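Local coordinates for glutathione S-transferase, N-terminal domain protein (Pseudomonas putida, PDB 4NAX) that binds one glutathione disulfide per subunit and is probably a glutathione transferase of the Ure2p-like kind, at residues F121-V133 with Y153-D165. Numbering follows the deposited sequence.
Sequences FQMGGIGPMFGQV and YVNESKRLLGVLD. With GDS (oxidized glutathione disulfide), chain C.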
loop_
_atom_site.group_PDB
_atom_site.type_symbol
_atom_site.label_atom_id
_atom_site.label_comp_id
_atom_site.label_asym_id
_atom_site.label_seq_id
_atom_site.Cartn_x
_atom_site.Cartn_y
_atom_site.Cartn_z
ATOM N N PHE A 121 2.248 5.381 2.212
ATOM C CA PHE A 121 3.697 5.465 2.213
ATOM C C PHE A 121 4.282 4.175 2.818
ATOM O O PHE A 121 5.256 3.594 2.306
ATOM C CB PHE A 121 4.137 6.720 2.976
ATOM C CG PHE A 121 5.592 6.768 3.357
ATOM C CD1 PHE A 121 6.541 7.264 2.487
ATOM C CD2 PHE A 121 5.993 6.347 4.604
ATOM C CE1 PHE A 121 7.869 7.347 2.863
ATOM C CE2 PHE A 121 7.324 6.415 4.981
ATOM C CZ PHE A 121 8.263 6.908 4.100
ATOM N N GLN A 122 3.678 3.716 3.913
ATOM C CA GLN A 122 4.108 2.475 4.523
ATOM C C GLN A 122 3.910 1.299 3.577
ATOM O O GLN A 122 4.809 0.469 3.365
ATOM C CB GLN A 122 3.376 2.242 5.851
ATOM C CG GLN A 122 3.903 1.054 6.640
ATOM C CD GLN A 122 3.435 -0.284 6.093
ATOM O OE1 GLN A 122 2.244 -0.493 5.905
ATOM N NE2 GLN A 122 4.354 -1.212 5.880
ATOM N N MET A 123 2.706 1.209 3.018
ATOM C CA MET A 123 2.319 0.039 2.227
ATOM C C MET A 123 3.099 -0.081 0.933
ATOM O O MET A 123 3.367 -1.190 0.476
ATOM C CB MET A 123 0.815 0.052 1.964
ATOM C CG MET A 123 -0.025 -0.278 3.217
ATOM S SD MET A 123 0.055 -1.979 3.777
ATOM C CE MET A 123 -0.840 -2.782 2.475
ATOM N N GLY A 124 3.458 1.058 0.325
ATOM C CA GLY A 124 4.215 1.055 -0.924
ATOM C C GLY A 124 5.723 1.134 -0.766
ATOM O O GLY A 124 6.482 0.623 -1.618
ATOM N N GLY A 125 6.180 1.719 0.340
ATOM C CA GLY A 125 7.598 2.013 0.539
ATOM C C GLY A 125 8.198 1.183 1.653
ATOM O O GLY A 125 9.021 0.306 1.424
ATOM N N ILE A 126 7.781 1.468 2.890
ATOM C CA ILE A 126 8.374 0.830 4.054
ATOM C C ILE A 126 8.328 -0.690 3.982
ATOM O O ILE A 126 9.345 -1.355 4.114
ATOM C CB ILE A 126 7.706 1.340 5.339
ATOM C CG1 ILE A 126 7.895 2.853 5.534
ATOM C CG2 ILE A 126 8.137 0.515 6.538
ATOM C CD1 ILE A 126 9.307 3.264 5.863
ATOM N N GLY A 127 7.133 -1.249 3.829
ATOM C CA GLY A 127 7.021 -2.719 3.817
ATOM C C GLY A 127 7.799 -3.360 2.671
ATOM O O GLY A 127 8.619 -4.237 2.884
ATOM N N PRO A 128 7.520 -2.921 1.433
ATOM C CA PRO A 128 8.159 -3.599 0.301
ATOM C C PRO A 128 9.675 -3.454 0.330
ATOM O O PRO A 128 10.385 -4.416 0.059
ATOM C CB PRO A 128 7.521 -2.895 -0.914
ATOM C CG PRO A 128 6.135 -2.552 -0.442
ATOM C CD PRO A 128 6.362 -2.102 0.997
ATOM N N MET A 129 10.176 -2.269 0.680
ATOM C CA MET A 129 11.620 -2.028 0.632
ATOM C C MET A 129 12.354 -2.638 1.801
ATOM O O MET A 129 13.411 -3.255 1.619
ATOM C CB MET A 129 11.906 -0.541 0.459
ATOM C CG MET A 129 11.304 0.011 -0.828
ATOM S SD MET A 129 12.008 -0.750 -2.325
ATOM C CE MET A 129 10.689 -1.759 -2.856
ATOM N N PHE A 130 11.822 -2.494 3.016
ATOM C CA PHE A 130 12.459 -3.134 4.132
ATOM C C PHE A 130 12.469 -4.653 3.937
ATOM O O PHE A 130 13.430 -5.342 4.284
ATOM C CB PHE A 130 11.799 -2.786 5.485
ATOM C CG PHE A 130 11.995 -1.372 5.982
ATOM C CD1 PHE A 130 12.561 -0.362 5.238
ATOM C CD2 PHE A 130 11.524 -1.065 7.261
ATOM C CE1 PHE A 130 12.671 0.921 5.755
ATOM C CE2 PHE A 130 11.619 0.206 7.766
ATOM C CZ PHE A 130 12.198 1.204 7.013
ATOM N N GLY A 131 11.391 -5.184 3.372
ATOM C CA GLY A 131 11.335 -6.607 3.110
ATOM C C GLY A 131 12.439 -7.074 2.174
ATOM O O GLY A 131 12.949 -8.183 2.326
ATOM N N GLN A 132 12.830 -6.243 1.204
ATOM C CA GLN A 132 13.925 -6.613 0.316
ATOM C C GLN A 132 15.271 -6.583 1.032
ATOM O O GLN A 132 16.147 -7.383 0.713
ATOM C CB GLN A 132 13.977 -5.753 -0.947
ATOM C CG GLN A 132 12.688 -5.681 -1.763
ATOM C CD GLN A 132 11.945 -6.983 -1.798
ATOM O OE1 GLN A 132 12.449 -7.990 -2.298
ATOM N NE2 GLN A 132 10.740 -6.981 -1.267
ATOM N N VAL A 133 15.450 -5.672 1.992
ATOM C CA VAL A 133 16.648 -5.718 2.829
ATOM C C VAL A 133 16.693 -7.062 3.569
ATOM O O VAL A 133 17.748 -7.684 3.667
ATOM C CB VAL A 133 16.731 -4.548 3.811
ATOM C CG1 VAL A 133 17.910 -4.714 4.767
ATOM C CG2 VAL A 133 16.869 -3.245 3.021
ATOM N N TYR A 153 18.498 -1.736 -2.079
ATOM C CA TYR A 153 17.418 -1.791 -1.091
ATOM C C TYR A 153 17.818 -1.205 0.270
ATOM O O TYR A 153 17.004 -0.554 0.940
ATOM C CB TYR A 153 16.799 -3.209 -1.016
ATOM C CG TYR A 153 16.241 -3.566 -2.382
ATOM C CD1 TYR A 153 15.183 -2.858 -2.912
ATOM C CD2 TYR A 153 16.830 -4.523 -3.171
ATOM C CE1 TYR A 153 14.711 -3.098 -4.180
ATOM C CE2 TYR A 153 16.375 -4.767 -4.451
ATOM C CZ TYR A 153 15.322 -4.054 -4.955
ATOM O OH TYR A 153 14.923 -4.297 -6.247
ATOM N N VAL A 154 19.083 -1.356 0.643
ATOM C CA VAL A 154 19.597 -0.704 1.840
ATOM C C VAL A 154 19.543 0.823 1.685
ATOM O O VAL A 154 19.079 1.542 2.570
ATOM C CB VAL A 154 21.029 -1.165 2.163
ATOM C CG1 VAL A 154 21.690 -0.287 3.217
ATOM C CG2 VAL A 154 20.976 -2.613 2.611
ATOM N N ASN A 155 20.049 1.335 0.565
ATOM C CA ASN A 155 20.054 2.764 0.330
ATOM C C ASN A 155 18.640 3.315 0.283
ATOM O O ASN A 155 18.363 4.383 0.830
ATOM C CB ASN A 155 20.837 3.088 -0.934
ATOM C CG ASN A 155 22.340 2.954 -0.723
ATOM O OD1 ASN A 155 22.842 3.143 0.387
ATOM N ND2 ASN A 155 23.063 2.594 -1.780
ATOM N N GLU A 156 17.723 2.587 -0.349
ATOM C CA GLU A 156 16.334 3.041 -0.385
ATOM C C GLU A 156 15.702 3.024 1.003
ATOM O O GLU A 156 14.953 3.937 1.367
ATOM C CB GLU A 156 15.529 2.230 -1.386
ATOM C CG GLU A 156 14.054 2.548 -1.417
ATOM C CD GLU A 156 13.711 3.984 -1.779
ATOM O OE1 GLU A 156 14.594 4.783 -2.191
ATOM O OE2 GLU A 156 12.526 4.332 -1.606
ATOM N N SER A 157 16.017 2.000 1.797
ATOM C CA SER A 157 15.506 1.929 3.159
ATOM C C SER A 157 16.042 3.060 4.022
ATOM O O SER A 157 15.312 3.625 4.829
ATOM C CB SER A 157 15.812 0.557 3.773
ATOM O OG SER A 157 15.092 -0.447 3.074
ATOM N N LYS A 158 17.325 3.395 3.857
ATOM C CA LYS A 158 17.896 4.567 4.518
ATOM C C LYS A 158 17.162 5.840 4.106
ATOM O O LYS A 158 16.885 6.688 4.949
ATOM C CB LYS A 158 19.382 4.712 4.200
ATOM C CG LYS A 158 20.305 3.699 4.818
ATOM C CD LYS A 158 21.731 3.987 4.315
ATOM C CE LYS A 158 22.839 3.251 5.033
ATOM N NZ LYS A 158 24.160 3.769 4.553
ATOM N N ARG A 159 16.873 5.987 2.820
ATOM C CA ARG A 159 16.154 7.170 2.328
ATOM C C ARG A 159 14.773 7.280 2.997
ATOM O O ARG A 159 14.374 8.334 3.489
ATOM C CB ARG A 159 16.013 7.148 0.795
ATOM C CG ARG A 159 15.543 8.467 0.207
ATOM C CD ARG A 159 15.126 8.325 -1.246
ATOM N NE ARG A 159 13.957 7.468 -1.343
ATOM C CZ ARG A 159 12.713 7.833 -1.028
ATOM N NH1 ARG A 159 12.426 9.088 -0.693
ATOM N NH2 ARG A 159 11.744 6.939 -1.052
ATOM N N LEU A 160 14.051 6.169 3.047
ATOM C CA LEU A 160 12.739 6.108 3.702
ATOM C C LEU A 160 12.818 6.418 5.187
ATOM O O LEU A 160 11.970 7.151 5.722
ATOM C CB LEU A 160 12.108 4.713 3.506
ATOM C CG LEU A 160 11.681 4.375 2.070
ATOM C CD1 LEU A 160 11.425 2.885 1.900
ATOM C CD2 LEU A 160 10.457 5.156 1.648
ATOM N N LEU A 161 13.845 5.891 5.850
ATOM C CA LEU A 161 14.069 6.235 7.252
ATOM C C LEU A 161 14.295 7.730 7.454
ATOM O O LEU A 161 13.829 8.300 8.431
ATOM C CB LEU A 161 15.232 5.431 7.840
ATOM C CG LEU A 161 14.893 3.964 8.127
ATOM C CD1 LEU A 161 16.157 3.136 8.306
ATOM C CD2 LEU A 161 13.987 3.809 9.346
ATOM N N GLY A 162 15.010 8.353 6.520
ATOM C CA GLY A 162 15.229 9.783 6.580
ATOM C C GLY A 162 13.942 10.572 6.441
ATOM O O GLY A 162 13.733 11.569 7.131
ATOM N N VAL A 163 13.072 10.131 5.541
ATOM C CA VAL A 163 11.761 10.766 5.393
ATOM C C VAL A 163 11.005 10.690 6.721
ATOM O O VAL A 163 10.455 11.687 7.191
ATOM C CB VAL A 163 10.940 10.126 4.248
ATOM C CG1 VAL A 163 9.546 10.687 4.214
ATOM C CG2 VAL A 163 11.622 10.350 2.895
ATOM N N LEU A 164 10.983 9.510 7.328
ATOM C CA LEU A 164 10.341 9.358 8.619
ATOM C C LEU A 164 10.959 10.251 9.681
ATOM O O LEU A 164 10.253 10.889 10.471
ATOM C CB LEU A 164 10.397 7.910 9.094
ATOM C CG LEU A 164 9.538 6.890 8.382
ATOM C CD1 LEU A 164 9.789 5.528 9.005
ATOM C CD2 LEU A 164 8.056 7.227 8.473
ATOM N N ASP A 165 12.288 10.272 9.711
ATOM C CA ASP A 165 13.008 10.972 10.760
ATOM C C ASP A 165 12.746 12.471 10.696
ATOM O O ASP A 165 12.515 13.124 11.718
ATOM C CB ASP A 165 14.500 10.681 10.640
ATOM C CG ASP A 165 15.261 11.017 11.889
ATOM O OD1 ASP A 165 15.031 10.361 12.916
ATOM O OD2 ASP A 165 16.111 11.934 11.823
HETATM N N1 GDS C . 7.491 -14.483 -0.615
HETATM C CA1 GDS C . 8.225 -13.639 0.326
HETATM C C1 GDS C . 9.629 -13.370 -0.169
HETATM O OE1 GDS C . 10.223 -12.362 0.282
HETATM O OE2 GDS C . 10.167 -14.137 -0.997
HETATM C CB1 GDS C . 8.280 -14.334 1.692
HETATM C CG1 GDS C . 8.647 -13.410 2.861
HETATM C CD1 GDS C . 7.577 -12.376 3.105
HETATM O O1 GDS C . 6.418 -12.596 2.806
HETATM N N2 GDS C . 7.998 -11.237 3.640
HETATM C CA2 GDS C . 7.102 -10.160 4.011
HETATM C C2 GDS C . 7.380 -8.920 3.204
HETATM O O2 GDS C . 8.527 -8.594 2.922
HETATM C CB2 GDS C . 7.265 -9.834 5.497
HETATM S SG2 GDS C . 6.693 -11.106 6.617
HETATM N N3 GDS C . 6.325 -8.184 2.862
HETATM C CA3 GDS C . 6.447 -6.970 2.072
HETATM C C3 GDS C . 5.404 -5.917 2.379
HETATM O OE3 GDS C . 5.163 -5.096 1.468
HETATM O OE4 GDS C . 4.922 -5.892 3.516
HETATM N N4 GDS C . 3.937 -14.300 3.042
HETATM C CA4 GDS C . 3.578 -15.634 2.613
HETATM C C4 GDS C . 4.138 -16.002 1.267
HETATM O OE5 GDS C . 3.917 -17.163 0.812
HETATM O OE6 GDS C . 4.845 -15.149 0.670
HETATM C C5 GDS C . 3.089 -13.562 3.747
HETATM O O5 GDS C . 1.964 -13.963 4.027
HETATM C CA5 GDS C . 3.578 -12.214 4.229
HETATM N N5 GDS C . 2.526 -11.215 4.072
HETATM C CB5 GDS C . 3.978 -12.350 5.699
HETATM S SG5 GDS C . 4.504 -10.825 6.482
HETATM C CA6 GDS C . 0.424 -7.190 2.198
HETATM C C6 GDS C . -0.170 -6.739 3.498
HETATM O OE7 GDS C . -0.979 -7.504 4.076
HETATM O OE8 GDS C . 0.172 -5.613 3.931
HETATM N N6 GDS C . 0.671 -6.017 1.336
HETATM C CB6 GDS C . 1.726 -7.952 2.450
HETATM C CG6 GDS C . 1.477 -9.248 3.229
HETATM C CD6 GDS C . 2.704 -10.112 3.339
HETATM O O6 GDS C . 3.781 -9.791 2.823
#
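With CG beside its backbone N (chi1 -60°) and the chain bent again at chi2, M129 curls in among Y153, E156, S157 and L160, a knob in a hole. Its SD comes to the edge of the Y153 ring, 3.9 Å from Y153 CD1, a Met-aromatic contact, while Q132 CB lies over a face of that ring in a CH-pi contact, 3.5 Å from Y153 CG. The return knob is L160, held among F121, G125, I126 and M129; its CD2 meets F121 CE1 at 3.6 Å. M129 CG rests on E156 CG at 3.8 Å, and beyond that methylene R159 grips the E156 carboxylate side-on, NE to OE1 and NH2 to OE2. With E156 cut back to an alanine, R159 would probably lose this carboxylate, keeping N68 of the second subunit, and M129 CG its methylene support. S157 OG turns back to Y153 O, 2.9 Å away, which satisfies a hydroxyl packed against F130 and V133. Q132 OE1 hydrogen-bonds to Y153 OH of the second subunit, and Y153 OH to Q132 OE1 there. M123, G127, P128 and G131 line the disulfide pocket; the two helix segments, running in roughly opposite directions (141°), belong to the all-helical C-terminal domain of the GST fold.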